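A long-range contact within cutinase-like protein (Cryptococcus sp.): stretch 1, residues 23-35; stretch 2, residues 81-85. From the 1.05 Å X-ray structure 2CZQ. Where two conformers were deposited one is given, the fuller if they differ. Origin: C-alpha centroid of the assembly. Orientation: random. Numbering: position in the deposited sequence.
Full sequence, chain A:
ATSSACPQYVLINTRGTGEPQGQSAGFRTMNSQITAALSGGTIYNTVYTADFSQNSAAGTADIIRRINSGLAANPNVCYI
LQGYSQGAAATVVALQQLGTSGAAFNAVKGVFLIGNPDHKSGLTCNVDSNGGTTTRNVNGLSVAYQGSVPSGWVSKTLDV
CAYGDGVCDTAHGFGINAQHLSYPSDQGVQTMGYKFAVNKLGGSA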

# COMPACT_ATOMS: atom_id res chain seq x y z
N GLN A 23 6.04 9.31 8.27
CA GLN A 23 5.32 8.98 7.05
C GLN A 23 6.29 8.73 5.90
O GLN A 23 7.28 9.44 5.75
CB GLN A 23 4.33 10.09 6.68
CG GLN A 23 3.42 9.69 5.53
CD GLN A 23 2.37 10.73 5.16
OE1 GLN A 23 1.47 10.41 4.39
NE2 GLN A 23 2.48 11.95 5.66
N SER A 24 6.01 7.71 5.10
CA SER A 24 6.81 7.48 3.91
C SER A 24 6.64 8.63 2.92
O SER A 24 5.53 9.12 2.70
CB SER A 24 6.37 6.18 3.23
OG SER A 24 7.09 5.98 2.02
N ALA A 25 7.75 9.03 2.31
CA ALA A 25 7.70 9.98 1.21
C ALA A 25 6.80 9.48 0.09
O ALA A 25 6.25 10.27 -0.66
CB ALA A 25 9.10 10.25 0.68
N GLY A 26 6.65 8.16 -0.01
CA GLY A 26 5.80 7.57 -1.03
C GLY A 26 4.33 7.98 -0.97
O GLY A 26 3.65 7.90 -1.98
N PHE A 27 3.86 8.40 0.20
CA PHE A 27 2.43 8.69 0.38
C PHE A 27 2.12 10.09 0.87
O PHE A 27 0.96 10.43 1.03
CB PHE A 27 1.78 7.64 1.30
CG PHE A 27 2.17 6.26 0.93
CD1 PHE A 27 1.71 5.71 -0.25
CD2 PHE A 27 3.08 5.55 1.70
CE1 PHE A 27 2.13 4.45 -0.65
CE2 PHE A 27 3.50 4.28 1.31
CZ PHE A 27 3.02 3.73 0.13
N ARG A 28 3.13 10.91 1.07
CA ARG A 28 2.91 12.22 1.68
C ARG A 28 1.91 13.07 0.91
O ARG A 28 0.97 13.62 1.49
CB ARG A 28 4.24 12.96 1.82
CG ARG A 28 4.23 14.11 2.82
CD ARG A 28 5.61 14.70 3.12
NE ARG A 28 6.69 13.73 2.97
CZ ARG A 28 7.60 13.45 3.91
NH1 ARG A 28 7.57 14.06 5.08
NH2 ARG A 28 8.54 12.55 3.66
N THR A 29 2.10 13.20 -0.40
CA THR A 29 1.21 14.04 -1.18
C THR A 29 -0.20 13.48 -1.22
O THR A 29 -1.16 14.17 -0.87
CB THR A 29 1.78 14.26 -2.57
OG1 THR A 29 2.93 15.09 -2.44
CG2 THR A 29 0.81 15.08 -3.44
N MET A 30 -0.35 12.21 -1.60
CA MET A 30 -1.69 11.65 -1.68
C MET A 30 -2.40 11.72 -0.34
O MET A 30 -3.60 11.97 -0.29
CB MET A 30 -1.68 10.22 -2.24
CG MET A 30 -1.08 9.16 -1.33
SD MET A 30 -1.04 7.53 -2.10
CE MET A 30 0.29 7.76 -3.30
N ASN A 31 -1.67 11.52 0.76
CA ASN A 31 -2.32 11.53 2.06
C ASN A 31 -2.75 12.92 2.50
O ASN A 31 -3.78 13.06 3.16
CB ASN A 31 -1.46 10.83 3.10
CG ASN A 31 -1.45 9.34 2.91
OD1 ASN A 31 -2.21 8.81 2.10
ND2 ASN A 31 -0.61 8.64 3.66
N SER A 32 -2.00 13.94 2.10
CA SER A 32 -2.46 15.31 2.28
C SER A 32 -3.77 15.54 1.50
O SER A 32 -4.67 16.21 1.98
CB SER A 32 -1.37 16.32 1.90
OG SER A 32 -1.22 16.44 0.50
N GLN A 33 -3.87 14.96 0.31
CA GLN A 33 -5.08 15.09 -0.50
C GLN A 33 -6.26 14.34 0.09
O GLN A 33 -7.38 14.86 0.13
CB GLN A 33 -4.83 14.60 -1.92
CG GLN A 33 -3.80 15.38 -2.71
CD GLN A 33 -3.73 14.88 -4.12
OE1 GLN A 33 -4.42 15.39 -5.01
NE2 GLN A 33 -2.93 13.84 -4.34
N ILE A 34 -6.02 13.11 0.54
CA ILE A 34 -7.10 12.27 1.07
C ILE A 34 -7.67 12.90 2.34
O ILE A 34 -8.89 13.04 2.47
CB ILE A 34 -6.60 10.84 1.36
CG1 ILE A 34 -6.15 10.13 0.08
CG2 ILE A 34 -7.68 10.02 2.08
CD1 ILE A 34 -5.11 9.04 0.33
N THR A 35 -6.79 13.27 3.27
CA THR A 35 -7.25 13.83 4.54
C THR A 35 -7.91 15.20 4.37
O THR A 35 -8.76 15.56 5.17
CB THR A 35 -6.15 13.88 5.61
OG1 THR A 35 -5.02 14.63 5.13
CG2 THR A 35 -5.63 12.47 5.94
N LEU A 81 -4.49 0.48 3.54
CA LEU A 81 -3.12 0.06 3.81
C LEU A 81 -2.23 0.46 2.65
O LEU A 81 -2.53 0.12 1.50
CB LEU A 81 -3.02 -1.45 4.03
CG LEU A 81 -3.99 -2.08 5.04
CD1 LEU A 81 -3.69 -3.56 5.20
CD2 LEU A 81 -3.96 -1.35 6.38
N GLN A 82 -1.15 1.17 2.95
CA GLN A 82 -0.23 1.69 1.95
C GLN A 82 1.15 1.16 2.26
O GLN A 82 1.57 1.18 3.42
CB GLN A 82 -0.21 3.21 1.99
CG GLN A 82 -1.57 3.85 1.76
CD GLN A 82 -1.59 5.33 2.10
OE1 GLN A 82 -0.93 5.77 3.04
NE2 GLN A 82 -2.36 6.10 1.33
N GLY A 83 1.88 0.72 1.25
CA GLY A 83 3.24 0.26 1.46
C GLY A 83 4.15 0.56 0.30
O GLY A 83 3.75 0.40 -0.86
N TYR A 84 5.36 1.02 0.61
CA TYR A 84 6.38 1.33 -0.39
C TYR A 84 7.60 0.45 -0.16
O TYR A 84 8.16 0.43 0.94
CB TYR A 84 6.78 2.80 -0.26
CG TYR A 84 8.01 3.21 -1.06
CD1 TYR A 84 8.16 2.84 -2.41
CD2 TYR A 84 9.03 3.95 -0.46
CE1 TYR A 84 9.29 3.22 -3.14
CE2 TYR A 84 10.15 4.32 -1.17
CZ TYR A 84 10.29 3.96 -2.50
OH TYR A 84 11.41 4.34 -3.19
N SER A 85 8.01 -0.26 -1.21
CA SER A 85 9.26 -1.02 -1.20
C SER A 85 9.21 -2.07 -0.07
O SER A 85 8.29 -2.88 -0.07
CB SER A 85 10.47 -0.08 -1.13
OG SER A 85 11.64 -0.77 -1.52

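Leu-81 lies in the strand, which began earlier in the chain, but takes no part in the contact: its side chain lies out of reach of the first stretch, as alternation along a strand would suggest when the next residue points toward it.

Gln-82 does most of the work. Its amide end meets that of Asn-31 in a reciprocal pair: Gln-82 NE2 donates to Asn-31 OD1 at 2.8 Å, and Asn-31 ND2 donates back to Gln-82 OE1 at 3.0 Å, both nearly straight. Two primary amides thus answer each other donor to acceptor, so each has a partner for an oxygen and for a nitrogen hydrogen although both residues are buried. The second hydrogen of Asn-31 ND2 is spent within its own stretch, on Gln-23 OE1 at 2.8 Å, which helps fix the orientation of the Asn-31 amide. Met-30 and Ile-34 border the pair, with Met-30 SD 3.9 Å and Ile-34 CD1 4.1 Å from Gln-82 NE2. The aliphatic part of the glutamine is used as well: Gln-82 CB sits over the face of the Phe-27 ring, 3.6 Å from its centroid and almost on the ring normal, a CH-pi contact. One side chain therefore serves both a polar and an aromatic neighbour.

Gly-83 contributes backbone. The edge of the Phe-27 ring reaches it, with Phe-27 CZ 3.4 Å from Gly-83 C, so the ring rests its face on one residue and its edge on the next.

Tyr-84 again points toward the first stretch. Tyr-84 CB packs 3.9 Å from Phe-27 CZ, while Tyr-84 CD2 lies 3.7 Å from Ser-24 OG. Ser-24 OG accepts from Gly-26 N at 3.0 Å, tying the turn ahead of the helix. An ideal CB on Gly-26 would come 3.4 Å from Tyr-84 CB and 3.2 Å from Ser-24 OG, so glycine suits this tight spot.

Ser-85, beyond the strand, is out of reach.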